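MgGH51 (Meripilus giganteus, PDB 6ZPV) hydrolyses terminal alpha-L-arabinofuranosyl residues from arabinosides, as a fungal alpha-L-arabinofuranosidase of glycoside hydrolase family 51. Local coordinates at residues 465-469 / 536-540; 461-465 / 511-515; 86-92 / 180-186; 115-121 / 189-195. One frame throughout, in Å; residues are numbered along the deposited sequence.

Contact 1 (465-469 / 536-540); sequences TGLER and HWSIT
Ser538 and Glu468 make the direct polar link here: the serine hydroxyl donates to the carboxylate, with Ser538 OG 2.7 Å from Glu468 OE1, which accepts on its anti lone pair, the one turned from OE2. Glu468 reaches across as an extended arm, CG anti to its backbone N (chi1 -170°), and lays its carboxylate beside the methyl Thr540 CG2, 3.4 Å from Glu468 OE1. A water also donates to OE1 and bonds Thr540 OG1, which is held in addition by Gly520, while OE2 has Lys551 and Tyr18. The buried carboxylate thus has partners on both oxygens, and the lysine probably helps to keep it ionised.

One helical turn earlier Thr465 rests on the strand, its CB 3.9 Å from Ser538 CB and its OG1 3.3 Å from His536 CB. That hydroxyl also bonds back to Ala462 O and accepts from a second water, 2.8 Å from Thr465 OG1, which gathers Arg469 NH1 and His536 ND1 as well. A third water joins NH1 to Trp537 O; both waters at NH1 lie in the guanidinium plane, at its edge. Farther out, Asp416 holds Arg469 NE and Gly533 O holds His536 NE2. The arrangement is an interdomain seam: a helix of the (beta/alpha)8 barrel laid on a strand of the C-terminal beta-sandwich, as in GH51 enzymes.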
loop_
_atom_site.group_PDB
_atom_site.type_symbol
_atom_site.label_atom_id
_atom_site.label_comp_id
_atom_site.label_asym_id
_atom_site.label_seq_id
_atom_site.Cartn_x
_atom_site.Cartn_y
_atom_site.Cartn_z
ATOM N N THR A 465 -13.133 -18.647 2.291
ATOM C CA THR A 465 -13.778 -19.752 1.593
ATOM C C THR A 465 -15.226 -19.352 1.226
ATOM O O THR A 465 -15.718 -19.733 0.155
ATOM C CB THR A 465 -13.776 -21.080 2.361
ATOM O OG1 THR A 465 -14.591 -20.999 3.541
ATOM C CG2 THR A 465 -12.384 -21.563 2.657
ATOM N N GLY A 466 -15.888 -18.589 2.099
ATOM C CA GLY A 466 -17.220 -18.098 1.801
ATOM C C GLY A 466 -17.179 -17.024 0.704
ATOM O O GLY A 466 -18.057 -16.993 -0.136
ATOM N N LEU A 467 -16.201 -16.124 0.728
ATOM C CA LEU A 467 -16.058 -15.153 -0.374
ATOM C C LEU A 467 -15.954 -15.900 -1.710
ATOM O O LEU A 467 -16.571 -15.495 -2.717
ATOM C CB LEU A 467 -14.860 -14.249 -0.133
ATOM C CG LEU A 467 -14.882 -13.395 1.127
ATOM C CD1 LEU A 467 -13.611 -12.574 1.214
ATOM C CD2 LEU A 467 -16.078 -12.471 1.179
ATOM N N GLU A 468 -15.169 -16.962 -1.723
ATOM C CA GLU A 468 -14.943 -17.702 -2.962
ATOM C C GLU A 468 -16.185 -18.475 -3.377
ATOM O O GLU A 468 -16.590 -18.466 -4.564
ATOM C CB GLU A 468 -13.693 -18.601 -2.825
ATOM C CG GLU A 468 -13.236 -19.233 -4.096
ATOM C CD GLU A 468 -11.874 -19.901 -3.956
ATOM O OE1 GLU A 468 -11.838 -21.066 -3.557
ATOM O OE2 GLU A 468 -10.851 -19.206 -4.255
ATOM N N ARG A 469 -16.854 -19.150 -2.430
ATOM C CA ARG A 469 -18.128 -19.837 -2.772
ATOM C C ARG A 469 -19.148 -18.858 -3.366
ATOM O O ARG A 469 -19.888 -19.184 -4.285
ATOM C CB ARG A 469 -18.679 -20.497 -1.502
ATOM C CG ARG A 469 -20.051 -21.137 -1.730
ATOM C CD ARG A 469 -20.547 -22.010 -0.566
ATOM N NE ARG A 469 -20.715 -21.225 0.663
ATOM C CZ ARG A 469 -19.852 -21.179 1.689
ATOM N NH1 ARG A 469 -18.773 -21.938 1.744
ATOM N NH2 ARG A 469 -20.103 -20.326 2.693
ATOM N N HIS A 536 -13.806 -25.172 7.221
ATOM C CA HIS A 536 -14.382 -24.637 5.970
ATOM C C HIS A 536 -13.490 -24.988 4.810
ATOM O O HIS A 536 -12.295 -25.227 4.960
ATOM C CB HIS A 536 -14.534 -23.103 6.092
ATOM C CG HIS A 536 -15.556 -22.693 7.093
ATOM N ND1 HIS A 536 -16.851 -22.497 6.718
ATOM C CD2 HIS A 536 -15.451 -22.592 8.449
ATOM C CE1 HIS A 536 -17.518 -22.261 7.871
ATOM N NE2 HIS A 536 -16.715 -22.326 8.915
ATOM N N TRP A 537 -14.068 -25.001 3.614
ATOM C CA TRP A 537 -13.295 -25.301 2.404
ATOM C C TRP A 537 -13.975 -24.648 1.211
ATOM O O TRP A 537 -15.165 -24.291 1.261
ATOM C CB TRP A 537 -13.194 -26.840 2.203
ATOM C CG TRP A 537 -14.509 -27.525 2.205
ATOM C CD1 TRP A 537 -15.368 -27.688 1.140
ATOM C CD2 TRP A 537 -15.180 -28.105 3.357
ATOM N NE1 TRP A 537 -16.520 -28.298 1.562
ATOM C CE2 TRP A 537 -16.418 -28.568 2.914
ATOM C CE3 TRP A 537 -14.837 -28.222 4.690
ATOM C CZ2 TRP A 537 -17.343 -29.166 3.786
ATOM C CZ3 TRP A 537 -15.721 -28.838 5.527
ATOM C CH2 TRP A 537 -16.964 -29.305 5.082
ATOM N N SER A 538 -13.225 -24.551 0.118
ATOM C CA SER A 538 -13.719 -24.044 -1.180
ATOM C C SER A 538 -12.860 -24.663 -2.278
ATOM O O SER A 538 -11.624 -24.728 -2.130
ATOM C CB SER A 538 -13.669 -22.522 -1.221
ATOM O OG SER A 538 -14.075 -22.033 -2.492
ATOM N N ILE A 539 -13.501 -25.097 -3.364
ATOM C CA ILE A 539 -12.836 -25.838 -4.446
ATOM C C ILE A 539 -13.071 -25.066 -5.737
ATOM O O ILE A 539 -14.219 -24.777 -6.117
ATOM C CB ILE A 539 -13.320 -27.284 -4.536
ATOM C CG1 ILE A 539 -13.163 -27.969 -3.171
ATOM C CG2 ILE A 539 -12.582 -27.987 -5.625
ATOM C CD1 ILE A 539 -13.701 -29.356 -3.053
ATOM N N THR A 540 -11.983 -24.800 -6.446
ATOM C CA THR A 540 -12.018 -24.176 -7.772
ATOM C C THR A 540 -11.168 -24.947 -8.750
ATOM O O THR A 540 -10.371 -25.805 -8.319
ATOM C CB THR A 540 -11.593 -22.681 -7.732
ATOM O OG1 THR A 540 -10.228 -22.608 -7.304
ATOM C CG2 THR A 540 -12.504 -21.867 -6.835
HETATM O O HOH W 1 -17.338 -21.432 4.124
HETATM O O HOH W 2 -9.954 -22.816 -4.597
HETATM O O HOH W 3 -17.438 -23.799 -0.173
#

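Contact 2 (461-465 / 511-515); sequences AAFMT and AQKLF
Met464 and Phe515 form a Met-aromatic contact that joins two successive helices on the outside of the (beta/alpha)8 barrel. The sulfur stands over the ring face at a distance, Met464 SD being 4.8 Å from the centroid of the Phe515 ring and only 10° off its normal. A bend at the end of the methionine chain (chi3 73°) turns the methyl toward the root of the ring, where Met464 CE comes within 3.7 Å of Phe515 CG. The same methyl meets the amide of Gln512, with Met464 CE 3.4 Å from Gln512 NE2. The two side chains cross at about a right angle, and the amide nitrogen is itself fixed by a hydrogen bond to Tyr430. Nearer the helix, Met464 CB packs 3.6 Å from Phe515 CE2.

The far end of the ring is received by backbone and small side chains. Ala461 CB lies 3.8 Å from Phe515 CE1, and Ala461 O is 3.5 Å from Phe515 CZ. Thr465 adds its methyl at the ring edge, in plane, with Thr465 CG2 3.9 Å from Phe515 CZ. The aromatic group therefore wedges between residues one helical turn apart.

The axes of the short helical segments approach to 10.8 Å at an angle of 29°, a near-parallel pairing bridged by long side chains. On the barrel side, Tyr430 of strand 424-432 touches Met464; on the side of the C-terminal sandwich, Val619 of strand 618-625 packs on both Ala461 and Phe515.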
loop_
_atom_site.group_PDB
_atom_site.type_symbol
_atom_site.label_atom_id
_atom_site.label_comp_id
_atom_site.label_asym_id
_atom_site.label_seq_id
_atom_site.Cartn_x
_atom_site.Cartn_y
_atom_site.Cartn_z
ATOM N N ALA A 461 -9.115 -17.063 6.656
ATOM C CA ALA A 461 -9.160 -18.047 5.593
ATOM C C ALA A 461 -10.521 -18.718 5.575
ATOM O O ALA A 461 -11.096 -18.932 4.471
ATOM C CB ALA A 461 -8.056 -19.056 5.735
ATOM N N ALA A 462 -11.126 -19.017 6.707
ATOM C CA ALA A 462 -12.474 -19.587 6.718
ATOM C C ALA A 462 -13.460 -18.597 6.083
ATOM O O ALA A 462 -14.286 -18.992 5.252
ATOM C CB ALA A 462 -12.860 -19.925 8.163
ATOM N N PHE A 463 -13.379 -17.339 6.476
ATOM C CA PHE A 463 -14.272 -16.327 5.861
ATOM C C PHE A 463 -14.004 -16.252 4.342
ATOM O O PHE A 463 -14.984 -16.115 3.561
ATOM C CB PHE A 463 -13.958 -14.986 6.523
ATOM C CG PHE A 463 -14.876 -13.861 6.132
ATOM C CD1 PHE A 463 -16.134 -13.734 6.691
ATOM C CD2 PHE A 463 -14.444 -12.831 5.288
ATOM C CE1 PHE A 463 -16.963 -12.672 6.363
ATOM C CE2 PHE A 463 -15.260 -11.778 4.966
ATOM C CZ PHE A 463 -16.504 -11.670 5.555
ATOM N N MET A 464 -12.762 -16.359 3.896
ATOM C CA MET A 464 -12.423 -16.280 2.464
ATOM C C MET A 464 -12.999 -17.469 1.696
ATOM O O MET A 464 -13.318 -17.287 0.498
ATOM C CB MET A 464 -10.912 -16.184 2.321
ATOM C CG MET A 464 -10.326 -14.845 2.888
ATOM S SD MET A 464 -8.613 -14.946 3.353
ATOM C CE MET A 464 -8.014 -14.990 1.712
ATOM N N THR A 465 -13.133 -18.647 2.291
ATOM C CA THR A 465 -13.778 -19.752 1.593
ATOM C C THR A 465 -15.226 -19.352 1.226
ATOM O O THR A 465 -15.718 -19.733 0.155
ATOM C CB THR A 465 -13.776 -21.080 2.361
ATOM O OG1 THR A 465 -14.591 -20.999 3.541
ATOM C CG2 THR A 465 -12.384 -21.563 2.657
ATOM N N ALA A 511 -1.826 -16.646 4.123
ATOM C CA ALA A 511 -3.204 -17.051 3.783
ATOM C C ALA A 511 -3.671 -16.349 2.510
ATOM O O ALA A 511 -4.277 -16.980 1.632
ATOM C CB ALA A 511 -4.152 -16.801 4.944
ATOM N N GLN A 512 -3.420 -15.058 2.405
ATOM C CA GLN A 512 -3.799 -14.318 1.196
ATOM C C GLN A 512 -3.110 -14.912 -0.028
ATOM O O GLN A 512 -3.775 -15.092 -1.077
ATOM C CB GLN A 512 -3.465 -12.823 1.309
ATOM C CG GLN A 512 -4.239 -12.035 2.361
ATOM C CD GLN A 512 -5.673 -11.884 1.995
ATOM O OE1 GLN A 512 -5.992 -11.457 0.853
ATOM N NE2 GLN A 512 -6.559 -12.189 2.955
ATOM N N LYS A 513 -1.816 -15.173 0.057
ATOM C CA LYS A 513 -1.061 -15.744 -1.077
ATOM C C LYS A 513 -1.571 -17.146 -1.431
ATOM O O LYS A 513 -1.705 -17.453 -2.641
ATOM C CB LYS A 513 0.412 -15.766 -0.664
ATOM C CG LYS A 513 1.350 -16.341 -1.709
ATOM C CD LYS A 513 2.827 -16.355 -1.260
ATOM C CE LYS A 513 3.757 -16.962 -2.292
ATOM N NZ LYS A 513 5.138 -17.123 -1.755
ATOM N N LEU A 514 -1.809 -17.983 -0.454
ATOM C CA LEU A 514 -2.316 -19.332 -0.724
ATOM C C LEU A 514 -3.652 -19.250 -1.460
ATOM O O LEU A 514 -3.904 -20.054 -2.366
ATOM C CB LEU A 514 -2.443 -20.133 0.578
ATOM C CG LEU A 514 -1.136 -20.660 1.166
ATOM C CD1 LEU A 514 -1.366 -21.181 2.540
ATOM C CD2 LEU A 514 -0.507 -21.716 0.319
ATOM N N PHE A 515 -4.522 -18.314 -1.079
ATOM C CA PHE A 515 -5.813 -18.220 -1.751
ATOM C C PHE A 515 -5.666 -17.680 -3.155
ATOM O O PHE A 515 -6.315 -18.170 -4.084
ATOM C CB PHE A 515 -6.821 -17.426 -0.899
ATOM C CG PHE A 515 -7.558 -18.275 0.128
ATOM C CD1 PHE A 515 -6.906 -18.936 1.128
ATOM C CD2 PHE A 515 -8.933 -18.394 0.049
ATOM C CE1 PHE A 515 -7.605 -19.769 1.985
ATOM C CE2 PHE A 515 -9.623 -19.225 0.903
ATOM C CZ PHE A 515 -8.961 -19.905 1.880
#

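Contact 3 (86-92 / 180-186); sequences VPSGSSG and IDGAAGA
Val86 and Gly185 meet where two loops cross between the sheets of a beta-sandwich: residues 86-92 connect strands 80-85 and 93-98, one in each sheet, and the turn after Asp181 connects strands 174-181 and 189-198 likewise. The valine can be followed outward. Val86 CB sits on a carbonyl, 3.3 Å from Gly185 O. Its CG1, anti to the backbone N (chi1 179°), passes along the turn to lie 3.9 Å from Ala186 CA. The other branch points into the interior, Val86 CG2 being 4.1 Å from Ile180 CD1, and the two side chains cross at a slant. Backbone bonds from Val86 to Gly187 and Gln188 keep the valine at this place.

At the other end of the loop the backbones themselves join: Gly182 N donates to Gly92 O at 2.8 Å, with an N-H...O angle of 145°. With no side chain at Gly182, the main chains can come this close, since a CB there would run into Gly92 O, and beside it Ala183 CA makes a CA-H...O contact of 3.3 Å with Ser90 O. The loop is braced from within by Ser90 OG, which lies 2.7 Å from Pro87 O, donates to it from above the carbonyl plane, 45° out of it, and also bonds Asn62. At the solvent-facing bend Ser88 N holds a sulfate ion, probably from the crystallisation liquor.

An Asx turn opens the opposing connection. Asp181 OD1 takes Ala183 N at 2.9 Å, nearly end-on to its C-O bond, and Ala184 N, 3.1 Å away, which comes in from above the carboxylate plane.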
loop_
_atom_site.group_PDB
_atom_site.type_symbol
_atom_site.label_atom_id
_atom_site.label_comp_id
_atom_site.label_asym_id
_atom_site.label_seq_id
_atom_site.Cartn_x
_atom_site.Cartn_y
_atom_site.Cartn_z
ATOM N N VAL A 86 27.700 28.133 8.640
ATOM C CA VAL A 86 28.941 27.678 9.284
ATOM C C VAL A 86 29.483 28.868 10.098
ATOM O O VAL A 86 29.739 29.929 9.536
ATOM C CB VAL A 86 29.991 27.245 8.256
ATOM C CG1 VAL A 86 31.262 26.800 8.940
ATOM C CG2 VAL A 86 29.431 26.162 7.333
ATOM N N PRO A 87 29.633 28.735 11.420
ATOM C CA PRO A 87 30.212 29.828 12.197
ATOM C C PRO A 87 31.599 30.213 11.712
ATOM O O PRO A 87 32.333 29.436 11.100
ATOM C CB PRO A 87 30.290 29.230 13.593
ATOM C CG PRO A 87 29.134 28.245 13.644
ATOM C CD PRO A 87 29.200 27.611 12.264
ATOM N N SER A 88 31.965 31.464 12.002
ATOM C CA SER A 88 33.359 31.902 11.808
ATOM C C SER A 88 34.236 30.990 12.688
ATOM O O SER A 88 33.770 30.443 13.715
ATOM C CB SER A 88 33.501 33.384 12.169
ATOM O OG SER A 88 33.203 33.594 13.524
ATOM N N GLY A 89 35.486 30.857 12.354
ATOM C CA GLY A 89 36.398 30.130 13.267
ATOM C C GLY A 89 36.274 28.621 13.212
ATOM O O GLY A 89 36.505 27.982 14.230
ATOM N N SER A 90 35.916 28.056 12.051
ATOM C CA SER A 90 35.583 26.646 11.851
ATOM C C SER A 90 36.662 25.913 11.060
ATOM O O SER A 90 37.509 26.487 10.370
ATOM C CB SER A 90 34.223 26.571 11.185
ATOM O OG SER A 90 33.212 27.052 12.064
ATOM N N SER A 91 36.581 24.592 11.138
ATOM C CA SER A 91 37.444 23.684 10.379
ATOM C C SER A 91 36.791 22.299 10.375
ATOM O O SER A 91 35.950 21.992 11.272
ATOM C CB SER A 91 38.857 23.575 10.950
ATOM O OG SER A 91 38.857 22.829 12.127
ATOM N N GLY A 92 37.236 21.446 9.465
ATOM C CA GLY A 92 36.758 20.075 9.390
ATOM C C GLY A 92 35.403 19.985 8.737
ATOM O O GLY A 92 34.799 20.999 8.378
ATOM N N ILE A 180 30.481 20.579 3.714
ATOM C CA ILE A 180 31.580 21.347 3.072
ATOM C C ILE A 180 32.742 21.378 4.082
ATOM O O ILE A 180 32.597 21.056 5.275
ATOM C CB ILE A 180 31.124 22.764 2.663
ATOM C CG1 ILE A 180 30.707 23.632 3.848
ATOM C CG2 ILE A 180 30.063 22.715 1.606
ATOM C CD1 ILE A 180 30.403 25.068 3.479
ATOM N N ASP A 181 33.884 21.816 3.607
ATOM C CA ASP A 181 35.053 22.031 4.435
ATOM C C ASP A 181 34.800 23.273 5.280
ATOM O O ASP A 181 34.580 24.377 4.767
ATOM C CB ASP A 181 36.294 22.158 3.553
ATOM C CG ASP A 181 37.572 22.307 4.305
ATOM O OD1 ASP A 181 37.686 23.257 5.107
ATOM O OD2 ASP A 181 38.518 21.499 4.062
ATOM N N GLY A 182 34.832 23.111 6.611
ATOM C CA GLY A 182 34.504 24.212 7.536
ATOM C C GLY A 182 35.479 25.362 7.535
ATOM O O GLY A 182 35.105 26.480 7.892
ATOM N N ALA A 183 36.723 25.103 7.162
ATOM C CA ALA A 183 37.702 26.198 7.041
ATOM C C ALA A 183 37.381 27.006 5.780
ATOM O O ALA A 183 37.269 28.253 5.842
ATOM C CB ALA A 183 39.132 25.670 7.036
ATOM N N ALA A 184 37.237 26.332 4.618
ATOM C CA ALA A 184 36.840 27.022 3.385
ATOM C C ALA A 184 35.484 27.711 3.554
ATOM O O ALA A 184 35.273 28.778 2.947
ATOM C CB ALA A 184 36.814 26.062 2.213
ATOM N N GLY A 185 34.617 27.120 4.346
ATOM C CA GLY A 185 33.235 27.540 4.482
ATOM C C GLY A 185 32.912 28.408 5.696
ATOM O O GLY A 185 31.739 28.757 5.910
ATOM N N ALA A 186 33.919 28.798 6.455
ATOM C CA ALA A 186 33.675 29.540 7.700
ATOM C C ALA A 186 32.919 30.842 7.350
ATOM O O ALA A 186 33.341 31.572 6.454
ATOM C CB ALA A 186 34.979 29.807 8.392
#

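Contact 4 (115-121 / 189-195); sequences SLFFRFP and TINFAMF
Phe117 and Ala193 exchange two backbone hydrogen bonds, as do Arg119 and Asn191: Phe117 N to Ala193 O is 3.0 Å, and Arg119 N to Asn191 O is 2.9 Å. Between these antiparallel pairs lies the non-hydrogen-bonded pair Phe118 and Phe192, where Phe118 CA approaches Asn191 O to 3.1 Å in a CA-H...O contact. Past Ala193 the register slips by one, Met194 and Phe195 both facing Leu116 in the manner of a beta bulge, and a water joins Ser115 OG to Met194 O.

On the face of Phe117 and Ala193, Arg119 and Asn191 run side by side, guanidinium and amide planes 78° apart, Arg119 in a salt bridge and Asn191 in a hydrogen bond with Asp70. The opposite face is hydrophobic. Leu116 CD1 meets the Phe192 ring at its edge, 4.0 Å from Phe192 CD1; Phe118 CB packs against the same ring and Ile190 CG2 lies over one of its faces, toward the rim. Farther along, Ile190 CG1 makes a CH-pi contact over the Phe120 face, 3.9 Å from the centroid of the Phe120 ring.

The chemistry implies a two-faced sheet, with Phe118 and Phe192 turned to the sandwich core, where Ile149 meets Phe118 and Phe96 meets Phe192, and a shared aspartate probably offsetting the arginine's charge on the other face.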
loop_
_atom_site.group_PDB
_atom_site.type_symbol
_atom_site.label_atom_id
_atom_site.label_comp_id
_atom_site.label_asym_id
_atom_site.label_seq_id
_atom_site.Cartn_x
_atom_site.Cartn_y
_atom_site.Cartn_z
ATOM N N SER A 115 20.321 13.871 -4.843
ATOM C CA SER A 115 20.163 15.179 -5.477
ATOM C C SER A 115 19.700 16.190 -4.413
ATOM O O SER A 115 19.142 15.855 -3.352
ATOM C CB SER A 115 19.244 15.104 -6.642
ATOM O OG SER A 115 17.909 14.780 -6.252
ATOM N N LEU A 116 19.878 17.455 -4.754
ATOM C CA LEU A 116 19.462 18.578 -3.925
ATOM C C LEU A 116 19.455 19.837 -4.775
ATOM O O LEU A 116 20.069 19.860 -5.848
ATOM C CB LEU A 116 20.330 18.730 -2.686
ATOM C CG LEU A 116 21.829 18.966 -2.904
ATOM C CD1 LEU A 116 22.153 20.411 -3.294
ATOM C CD2 LEU A 116 22.615 18.610 -1.670
ATOM N N PHE A 117 18.813 20.878 -4.285
ATOM C CA PHE A 117 18.916 22.234 -4.828
ATOM C C PHE A 117 19.600 23.095 -3.804
ATOM O O PHE A 117 19.307 22.983 -2.589
ATOM C CB PHE A 117 17.544 22.763 -5.211
ATOM C CG PHE A 117 16.923 22.168 -6.440
ATOM C CD1 PHE A 117 16.349 20.896 -6.388
ATOM C CD2 PHE A 117 16.902 22.838 -7.640
ATOM C CE1 PHE A 117 15.765 20.325 -7.515
ATOM C CE2 PHE A 117 16.346 22.266 -8.757
ATOM C CZ PHE A 117 15.786 21.013 -8.690
ATOM N N PHE A 118 20.393 24.058 -4.269
ATOM C CA PHE A 118 21.010 25.029 -3.369
ATOM C C PHE A 118 21.095 26.401 -4.021
ATOM O O PHE A 118 21.101 26.512 -5.253
ATOM C CB PHE A 118 22.419 24.617 -2.894
ATOM C CG PHE A 118 23.525 24.821 -3.905
ATOM C CD1 PHE A 118 23.718 23.968 -4.996
ATOM C CD2 PHE A 118 24.319 25.958 -3.848
ATOM C CE1 PHE A 118 24.667 24.226 -5.959
ATOM C CE2 PHE A 118 25.274 26.229 -4.815
ATOM C CZ PHE A 118 25.445 25.356 -5.881
ATOM N N ARG A 119 21.246 27.422 -3.216
ATOM C CA ARG A 119 21.733 28.753 -3.652
ATOM C C ARG A 119 22.416 29.421 -2.502
ATOM O O ARG A 119 22.064 29.169 -1.352
ATOM C CB ARG A 119 20.595 29.624 -4.200
ATOM C CG ARG A 119 19.600 30.130 -3.166
ATOM C CD ARG A 119 18.437 30.976 -3.704
ATOM N NE ARG A 119 17.421 31.332 -2.580
ATOM C CZ ARG A 119 17.482 32.485 -2.008
ATOM N NH1 ARG A 119 18.392 33.362 -2.464
ATOM N NH2 ARG A 119 16.669 32.907 -1.134
ATOM N N PHE A 120 23.343 30.333 -2.811
ATOM C CA PHE A 120 23.894 31.225 -1.776
ATOM C C PHE A 120 22.973 32.432 -1.747
ATOM O O PHE A 120 22.863 33.144 -2.769
ATOM C CB PHE A 120 25.331 31.653 -2.135
ATOM C CG PHE A 120 26.357 30.585 -1.884
ATOM C CD1 PHE A 120 26.506 29.530 -2.755
ATOM C CD2 PHE A 120 27.168 30.658 -0.753
ATOM C CE1 PHE A 120 27.442 28.533 -2.494
ATOM C CE2 PHE A 120 28.115 29.683 -0.500
ATOM C CZ PHE A 120 28.240 28.608 -1.356
ATOM N N PRO A 121 22.285 32.712 -0.641
ATOM C CA PRO A 121 21.374 33.863 -0.600
ATOM C C PRO A 121 22.075 35.225 -0.731
ATOM O O PRO A 121 21.480 36.173 -1.220
ATOM C CB PRO A 121 20.640 33.730 0.747
ATOM C CG PRO A 121 21.506 32.774 1.579
ATOM C CD PRO A 121 22.176 31.890 0.580
ATOM N N THR A 189 26.628 31.080 4.473
ATOM C CA THR A 189 25.232 30.592 4.580
ATOM C C THR A 189 24.786 30.080 3.206
ATOM O O THR A 189 25.046 30.751 2.182
ATOM C CB THR A 189 24.271 31.667 5.053
ATOM O OG1 THR A 189 24.641 32.090 6.346
ATOM C CG2 THR A 189 22.834 31.193 5.068
ATOM N N ILE A 190 24.218 28.887 3.167
ATOM C CA ILE A 190 23.666 28.302 1.942
ATOM C C ILE A 190 22.216 27.903 2.237
ATOM O O ILE A 190 21.924 27.342 3.320
ATOM C CB ILE A 190 24.470 27.052 1.486
ATOM C CG1 ILE A 190 25.963 27.391 1.310
ATOM C CG2 ILE A 190 23.875 26.507 0.210
ATOM C CD1 ILE A 190 26.840 26.187 1.072
ATOM N N ASN A 191 21.311 28.179 1.304
ATOM C CA ASN A 191 19.919 27.702 1.388
ATOM C C ASN A 191 19.807 26.429 0.520
ATOM O O ASN A 191 20.286 26.405 -0.632
ATOM C CB ASN A 191 18.898 28.707 0.915
ATOM C CG ASN A 191 18.693 29.917 1.815
ATOM O OD1 ASN A 191 19.455 30.120 2.763
ATOM N ND2 ASN A 191 17.667 30.729 1.485
ATOM N N PHE A 192 19.126 25.409 1.079
ATOM C CA PHE A 192 18.903 24.134 0.385
ATOM C C PHE A 192 17.426 23.830 0.286
ATOM O O PHE A 192 16.654 24.235 1.191
ATOM C CB PHE A 192 19.592 22.981 1.136
ATOM C CG PHE A 192 21.097 22.991 1.157
ATOM C CD1 PHE A 192 21.789 22.359 0.162
ATOM C CD2 PHE A 192 21.811 23.599 2.214
ATOM C CE1 PHE A 192 23.178 22.335 0.191
ATOM C CE2 PHE A 192 23.187 23.544 2.217
ATOM C CZ PHE A 192 23.869 22.918 1.218
ATOM N N ALA A 193 17.049 23.068 -0.715
ATOM C CA ALA A 193 15.656 22.648 -0.863
ATOM C C ALA A 193 15.619 21.340 -1.631
ATOM O O ALA A 193 16.563 21.009 -2.355
ATOM C CB ALA A 193 14.820 23.719 -1.568
ATOM N N MET A 194 14.470 20.659 -1.530
ATOM C CA MET A 194 14.163 19.519 -2.421
ATOM C C MET A 194 15.336 18.536 -2.489
ATOM O O MET A 194 15.888 18.246 -3.553
ATOM C CB MET A 194 13.740 20.018 -3.812
ATOM C CG MET A 194 13.141 19.022 -4.751
ATOM S SD MET A 194 11.709 18.092 -4.124
ATOM C CE MET A 194 12.457 16.489 -3.779
ATOM N N PHE A 195 15.632 17.933 -1.349
ATOM C CA PHE A 195 16.615 16.833 -1.291
ATOM C C PHE A 195 15.990 15.533 -1.730
ATOM O O PHE A 195 14.786 15.319 -1.568
ATOM C CB PHE A 195 17.079 16.657 0.154
ATOM C CG PHE A 195 17.857 17.801 0.755
ATOM C CD1 PHE A 195 19.250 17.824 0.662
ATOM C CD2 PHE A 195 17.253 18.812 1.473
ATOM C CE1 PHE A 195 20.023 18.806 1.285
ATOM C CE2 PHE A 195 18.023 19.809 2.090
ATOM C CZ PHE A 195 19.388 19.810 1.993
HETATM O O HOH W 4 16.352 17.038 -6.050
#

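In the fold
The four contacts fall into two groups on opposite sides of the chain's centre. Contacts 1 and 2 share Thr465 on helix 454-469, their centres about 8 Å apart, and touch where His536 CD2 lies 3.7 Å from Ala462 CB; one joins the barrel to the C-terminal sandwich, the other two barrel helices. Contacts 3 and 4 belong to the other beta-sandwich, inserted between the first two barrel strands, with centres about 17 Å apart and segments that alternate along the chain. Contacts 2 and 4 are about 34 Å apart at their nearest atoms. The side chain of Ser115 in contact 4 lies about 9 Å from a glycan sugar and touches Asn160, which lines a glycan site.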